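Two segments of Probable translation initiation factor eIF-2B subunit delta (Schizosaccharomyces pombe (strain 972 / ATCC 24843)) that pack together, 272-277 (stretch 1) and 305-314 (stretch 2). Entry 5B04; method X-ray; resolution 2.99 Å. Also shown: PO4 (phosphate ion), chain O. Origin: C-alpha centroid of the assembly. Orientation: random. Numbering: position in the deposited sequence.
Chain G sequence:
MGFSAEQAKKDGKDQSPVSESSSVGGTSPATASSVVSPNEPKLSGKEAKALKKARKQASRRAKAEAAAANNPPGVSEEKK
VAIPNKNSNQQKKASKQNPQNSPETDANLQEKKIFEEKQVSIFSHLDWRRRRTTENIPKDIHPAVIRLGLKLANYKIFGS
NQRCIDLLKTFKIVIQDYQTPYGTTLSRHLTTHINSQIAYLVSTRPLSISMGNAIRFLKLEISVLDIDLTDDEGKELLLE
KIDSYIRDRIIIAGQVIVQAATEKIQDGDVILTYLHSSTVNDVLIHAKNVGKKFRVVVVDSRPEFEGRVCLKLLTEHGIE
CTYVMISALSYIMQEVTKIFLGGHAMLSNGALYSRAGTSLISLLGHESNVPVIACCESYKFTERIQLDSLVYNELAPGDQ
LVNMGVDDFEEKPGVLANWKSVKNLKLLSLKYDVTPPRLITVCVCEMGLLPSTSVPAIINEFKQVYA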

ATOM      1  N   LEU G 272     -22.941 -14.167  11.001  1.00 47.12           N
ATOM      2  CA  LEU G 272     -21.583 -14.660  11.188  1.00 49.76           C
ATOM      3  C   LEU G 272     -20.979 -14.147  12.490  1.00 54.59           C
ATOM      4  O   LEU G 272     -20.834 -12.941  12.687  1.00 56.99           O
ATOM      5  CB  LEU G 272     -20.701 -14.253  10.002  1.00 47.02           C
ATOM      6  CG  LEU G 272     -19.347 -14.943   9.790  1.00 48.98           C
ATOM      7  CD1 LEU G 272     -18.916 -14.798   8.342  1.00 51.95           C
ATOM      8  CD2 LEU G 272     -18.263 -14.390  10.709  1.00 49.88           C
ATOM      9  N   THR G 273     -20.540 -15.061  13.329  1.00 49.98           N
ATOM     10  CA  THR G 273     -19.802 -14.689  14.500  1.00 60.96           C
ATOM     11  C   THR G 273     -18.471 -15.356  14.429  1.00 58.44           C
ATOM     12  O   THR G 273     -18.396 -16.474  14.007  1.00 49.62           O
ATOM     13  CB  THR G 273     -20.475 -15.181  15.755  1.00 58.00           C
ATOM     14  OG1 THR G 273     -19.612 -14.944  16.863  1.00 60.04           O
ATOM     15  CG2 THR G 273     -20.718 -16.623  15.644  1.00 54.94           C
ATOM     16  N   TYR G 274     -17.422 -14.669  14.843  1.00 52.88           N
ATOM     17  CA  TYR G 274     -16.093 -15.213  14.756  1.00 54.14           C
ATOM     18  C   TYR G 274     -15.675 -15.566  16.162  1.00 48.60           C
ATOM     19  O   TYR G 274     -15.898 -14.836  17.080  1.00 63.14           O
ATOM     20  CB  TYR G 274     -15.233 -14.233  13.988  1.00 40.41           C
ATOM     21  CG  TYR G 274     -13.771 -14.521  13.966  1.00 44.10           C
ATOM     22  CD1 TYR G 274     -13.287 -15.745  13.613  1.00 59.89           C
ATOM     23  CD2 TYR G 274     -12.885 -13.559  14.275  1.00 45.52           C
ATOM     24  CE1 TYR G 274     -11.944 -15.992  13.591  1.00 57.80           C
ATOM     25  CE2 TYR G 274     -11.551 -13.803  14.262  1.00 51.46           C
ATOM     26  CZ  TYR G 274     -11.094 -15.016  13.917  1.00 55.92           C
ATOM     27  OH  TYR G 274      -9.762 -15.218  13.902  1.00 56.77           O
ATOM     28  N   LEU G 275     -15.034 -16.701  16.314  1.00 54.48           N
ATOM     29  CA  LEU G 275     -14.530 -17.126  17.590  1.00 57.98           C
ATOM     30  C   LEU G 275     -15.516 -17.345  18.725  1.00 63.03           C
ATOM     31  O   LEU G 275     -16.487 -18.025  18.550  1.00 74.07           O
ATOM     32  CB  LEU G 275     -13.367 -16.235  17.887  1.00 52.04           C
ATOM     33  CG  LEU G 275     -12.314 -16.505  16.829  1.00 54.00           C
ATOM     34  CD1 LEU G 275     -11.150 -15.566  16.966  1.00 45.65           C
ATOM     35  CD2 LEU G 275     -11.815 -17.914  16.943  1.00 62.43           C
ATOM     36  N   HIS G 276     -15.242 -16.799  19.894  1.00 61.58           N
ATOM     37  CA  HIS G 276     -16.065 -17.048  21.026  1.00 64.39           C
ATOM     38  C   HIS G 276     -16.155 -15.689  21.676  1.00 68.76           C
ATOM     39  O   HIS G 276     -15.230 -15.272  22.313  1.00 59.08           O
ATOM     40  CB  HIS G 276     -15.568 -18.023  22.059  1.00 65.35           C
ATOM     41  CG  HIS G 276     -16.504 -18.303  23.184  1.00 73.43           C
ATOM     42  ND1 HIS G 276     -17.836 -18.566  23.000  1.00 79.02           N
ATOM     43  CD2 HIS G 276     -16.285 -18.398  24.511  1.00 78.98           C
ATOM     44  CE1 HIS G 276     -18.405 -18.785  24.166  1.00 78.78           C
ATOM     45  NE2 HIS G 276     -17.483 -18.694  25.099  1.00 76.88           N
ATOM     46  N   SER G 277     -17.290 -15.027  21.536  1.00 79.44           N
ATOM     47  CA  SER G 277     -17.488 -13.719  22.115  1.00 73.96           C
ATOM     48  C   SER G 277     -18.673 -13.743  23.027  1.00 71.88           C
ATOM     49  O   SER G 277     -19.735 -14.190  22.635  1.00 70.16           O
ATOM     50  CB  SER G 277     -17.772 -12.722  21.024  1.00 77.24           C
ATOM     51  OG  SER G 277     -18.225 -11.512  21.571  1.00 79.59           O
TER
HETATM   52  P   PO4 O 501     -15.422 -10.799  24.915  1.00136.00           P
HETATM   53  O1  PO4 O 501     -16.524 -10.467  23.938  1.00107.39           O
HETATM   54  O2  PO4 O 501     -14.329 -11.556  24.198  1.00 94.43           O
HETATM   55  O3  PO4 O 501     -14.858  -9.522  25.492  1.00 91.98           O
HETATM   56  O4  PO4 O 501     -15.975 -11.653  26.029  1.00118.90           O
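Stretch 2 (305-314) FEGRVCLKLL

Apart from Phe305, stretch 2 belongs to a helix that runs on beyond Leu314, and it packs against the end of a strand and the turn that follows it in stretch 1. The strand, which begins earlier in the chain, ends at Tyr274; at Leu275 the backbone switches to positive phi (61/-132), and His276 and Ser277 continue as loop. The two backbones come closest at this turn, with the CA atoms of Leu275 and Gly307 4.2 Å apart and those of His276 and Cys310 5.0 Å apart. No hydrogen bond crosses the contact, which buries 361 Å², both sides summed, and rests on van der Waals packing around Leu275 and His276.

Phe305 precedes the helix with phi/psi of -110/83, and its CA-to-CB bond points away from stretch 1. Its carbonyl oxygen accepts a hydrogen bond from the backbone N of Arg308. At Glu306 the CA-to-CB bond points toward stretch 1, bringing CB of Glu306 to 3.9 Å from CB of His276, while OE1 of Glu306 lies 4.0 Å from CD2 of Leu275. The backbone O of Glu306 is also 3.5 Å from CB of His276, although it is engaged within the helix as acceptor for N of Cys310 at 3.2 Å.

Gly307 offers no side chain, and the turn of stretch 1 lies close against its backbone: CA of Gly307 is 3.6 Å from O of Leu275. The CA-to-CB bond of Arg308 points away, and the residue takes no part. Val309, one residue further on, has its CA-to-CB bond toward stretch 1 and places CG1 over one face of the His276 imidazole, 3.9 Å from the ring centroid and 15° off the ring normal, a CH-pi contact.

Cys310 reaches both the strand and the turn. CB of Cys310 approaches O of Leu275 to 3.1 Å, a tight contact, and SG of Cys310 lies 4.1 Å from CG2 of Thr273, whose CA-to-CB bond points toward the helix. The same residue also borders His276, with CA of Cys310 3.7 Å from ND1 of the imidazole.

Leu311 and Lys312 make no contact with stretch 1. The helical repeat brings Leu313 back, one turn after Val309: CD2 of Leu313 lies 4.0 Å from CE1 of His276, at the edge of the ring and near its plane. The CA-to-CB bond of Leu314 also points toward stretch 1, but its side chain makes no close contact there. N of Leu314 donates to O of Cys310 at 2.8 Å, continuing the regular helical pattern.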

ATOM      1  N   PHE G 305      -8.917 -23.380  19.174  1.00 47.63           N
ATOM      2  CA  PHE G 305     -10.144 -23.224  18.407  1.00 50.81           C
ATOM      3  C   PHE G 305     -11.317 -22.812  19.293  1.00 64.88           C
ATOM      4  O   PHE G 305     -12.111 -23.653  19.716  1.00 75.38           O
ATOM      5  CB  PHE G 305     -10.464 -24.524  17.665  1.00 66.52           C
ATOM      6  CG  PHE G 305      -9.331 -25.037  16.813  1.00 56.07           C
ATOM      7  CD1 PHE G 305      -8.316 -25.801  17.368  1.00 51.56           C
ATOM      8  CD2 PHE G 305      -9.284 -24.756  15.458  1.00 58.02           C
ATOM      9  CE1 PHE G 305      -7.275 -26.273  16.588  1.00 60.30           C
ATOM     10  CE2 PHE G 305      -8.246 -25.226  14.672  1.00 53.54           C
ATOM     11  CZ  PHE G 305      -7.240 -25.985  15.240  1.00 53.14           C
ATOM     12  N   GLU G 306     -11.423 -21.514  19.562  1.00 63.41           N
ATOM     13  CA  GLU G 306     -12.476 -20.991  20.428  1.00 56.32           C
ATOM     14  C   GLU G 306     -13.852 -21.084  19.781  1.00 49.44           C
ATOM     15  O   GLU G 306     -14.870 -21.094  20.472  1.00 60.61           O
ATOM     16  CB  GLU G 306     -12.189 -19.537  20.811  1.00 64.21           C
ATOM     17  CG  GLU G 306     -11.046 -19.357  21.795  1.00 79.58           C
ATOM     18  CD  GLU G 306      -9.753 -18.948  21.120  1.00 94.22           C
ATOM     19  OE1 GLU G 306      -9.564 -19.295  19.934  1.00 80.01           O
ATOM     20  OE2 GLU G 306      -8.926 -18.276  21.773  1.00 84.56           O
ATOM     21  N   GLY G 307     -13.879 -21.150  18.453  1.00 48.57           N
ATOM     22  CA  GLY G 307     -15.129 -21.257  17.722  1.00 53.12           C
ATOM     23  C   GLY G 307     -15.889 -22.522  18.071  1.00 61.96           C
ATOM     24  O   GLY G 307     -17.108 -22.586  17.909  1.00 67.82           O
ATOM     25  N   ARG G 308     -15.167 -23.529  18.551  1.00 59.23           N
ATOM     26  CA  ARG G 308     -15.786 -24.772  18.995  1.00 53.08           C
ATOM     27  C   ARG G 308     -16.602 -24.541  20.258  1.00 57.41           C
ATOM     28  O   ARG G 308     -17.732 -25.017  20.371  1.00 70.53           O
ATOM     29  CB  ARG G 308     -14.729 -25.847  19.241  1.00 58.20           C
ATOM     30  CG  ARG G 308     -13.875 -26.158  18.030  1.00 69.65           C
ATOM     31  CD  ARG G 308     -13.500 -27.627  17.982  1.00 73.62           C
ATOM     32  NE  ARG G 308     -12.608 -27.914  16.864  1.00 69.23           N
ATOM     33  CZ  ARG G 308     -11.285 -27.970  16.964  1.00 63.46           C
ATOM     34  NH1 ARG G 308     -10.698 -27.775  18.137  1.00 70.69           N
ATOM     35  NH2 ARG G 308     -10.550 -28.231  15.892  1.00 70.78           N
ATOM     36  N   VAL G 309     -16.019 -23.813  21.206  1.00 54.04           N
ATOM     37  CA  VAL G 309     -16.710 -23.449  22.438  1.00 53.00           C
ATOM     38  C   VAL G 309     -17.977 -22.671  22.102  1.00 62.35           C
ATOM     39  O   VAL G 309     -19.018 -22.849  22.735  1.00 64.17           O
ATOM     40  CB  VAL G 309     -15.811 -22.608  23.366  1.00 53.01           C
ATOM     41  CG1 VAL G 309     -16.540 -22.272  24.657  1.00 51.44           C
ATOM     42  CG2 VAL G 309     -14.515 -23.348  23.658  1.00 47.83           C
ATOM     43  N   CYS G 310     -17.875 -21.817  21.090  1.00 58.87           N
ATOM     44  CA  CYS G 310     -19.024 -21.082  20.580  1.00 63.78           C
ATOM     45  C   CYS G 310     -20.046 -22.033  19.967  1.00 69.72           C
ATOM     46  O   CYS G 310     -21.224 -22.003  20.325  1.00 67.67           O
ATOM     47  CB  CYS G 310     -18.582 -20.045  19.546  1.00 52.33           C
ATOM     48  SG  CYS G 310     -19.941 -19.210  18.699  1.00 64.34           S
ATOM     49  N   LEU G 311     -19.582 -22.874  19.047  1.00 64.09           N
ATOM     50  CA  LEU G 311     -20.443 -23.843  18.374  1.00 56.10           C
ATOM     51  C   LEU G 311     -21.125 -24.768  19.373  1.00 57.22           C
ATOM     52  O   LEU G 311     -22.304 -25.091  19.232  1.00 55.19           O
ATOM     53  CB  LEU G 311     -19.640 -24.667  17.366  1.00 49.35           C
ATOM     54  CG  LEU G 311     -20.445 -25.702  16.579  1.00 42.12           C
ATOM     55  CD1 LEU G 311     -21.501 -25.012  15.737  1.00 58.14           C
ATOM     56  CD2 LEU G 311     -19.542 -26.559  15.713  1.00 61.41           C
ATOM     57  N   LYS G 312     -20.370 -25.192  20.382  1.00 56.14           N
ATOM     58  CA  LYS G 312     -20.907 -26.025  21.449  1.00 59.45           C
ATOM     59  C   LYS G 312     -22.046 -25.308  22.164  1.00 64.25           C
ATOM     60  O   LYS G 312     -23.134 -25.857  22.325  1.00 61.64           O
ATOM     61  CB  LYS G 312     -19.807 -26.396  22.445  1.00 52.90           C
ATOM     62  CG  LYS G 312     -20.259 -27.315  23.567  1.00 49.88           C
ATOM     63  CD  LYS G 312     -19.145 -27.527  24.579  1.00 56.37           C
ATOM     64  CE  LYS G 312     -19.581 -28.468  25.689  1.00 50.74           C
ATOM     65  NZ  LYS G 312     -20.817 -27.989  26.366  1.00 63.33           N
ATOM     66  N   LEU G 313     -21.783 -24.073  22.576  1.00 68.51           N
ATOM     67  CA  LEU G 313     -22.763 -23.263  23.290  1.00 57.61           C
ATOM     68  C   LEU G 313     -24.027 -23.016  22.472  1.00 65.39           C
ATOM     69  O   LEU G 313     -25.138 -23.246  22.949  1.00 69.60           O
ATOM     70  CB  LEU G 313     -22.140 -21.925  23.696  1.00 71.93           C
ATOM     71  CG  LEU G 313     -23.082 -20.860  24.262  1.00 63.74           C
ATOM     72  CD1 LEU G 313     -23.737 -21.338  25.548  1.00 65.49           C
ATOM     73  CD2 LEU G 313     -22.339 -19.552  24.487  1.00 71.33           C
ATOM     74  N   LEU G 314     -23.852 -22.553  21.238  1.00 56.14           N
ATOM     75  CA  LEU G 314     -24.980 -22.137  20.410  1.00 59.26           C
ATOM     76  C   LEU G 314     -25.877 -23.299  19.988  1.00 66.52           C
ATOM     77  O   LEU G 314     -27.082 -23.122  19.809  1.00 74.90           O
ATOM     78  CB  LEU G 314     -24.479 -21.395  19.169  1.00 63.86           C
ATOM     79  CG  LEU G 314     -23.721 -20.092  19.429  1.00 70.34           C
ATOM     80  CD1 LEU G 314     -23.508 -19.326  18.134  1.00 61.70           C
ATOM     81  CD2 LEU G 314     -24.451 -19.234  20.453  1.00 58.58           C
TER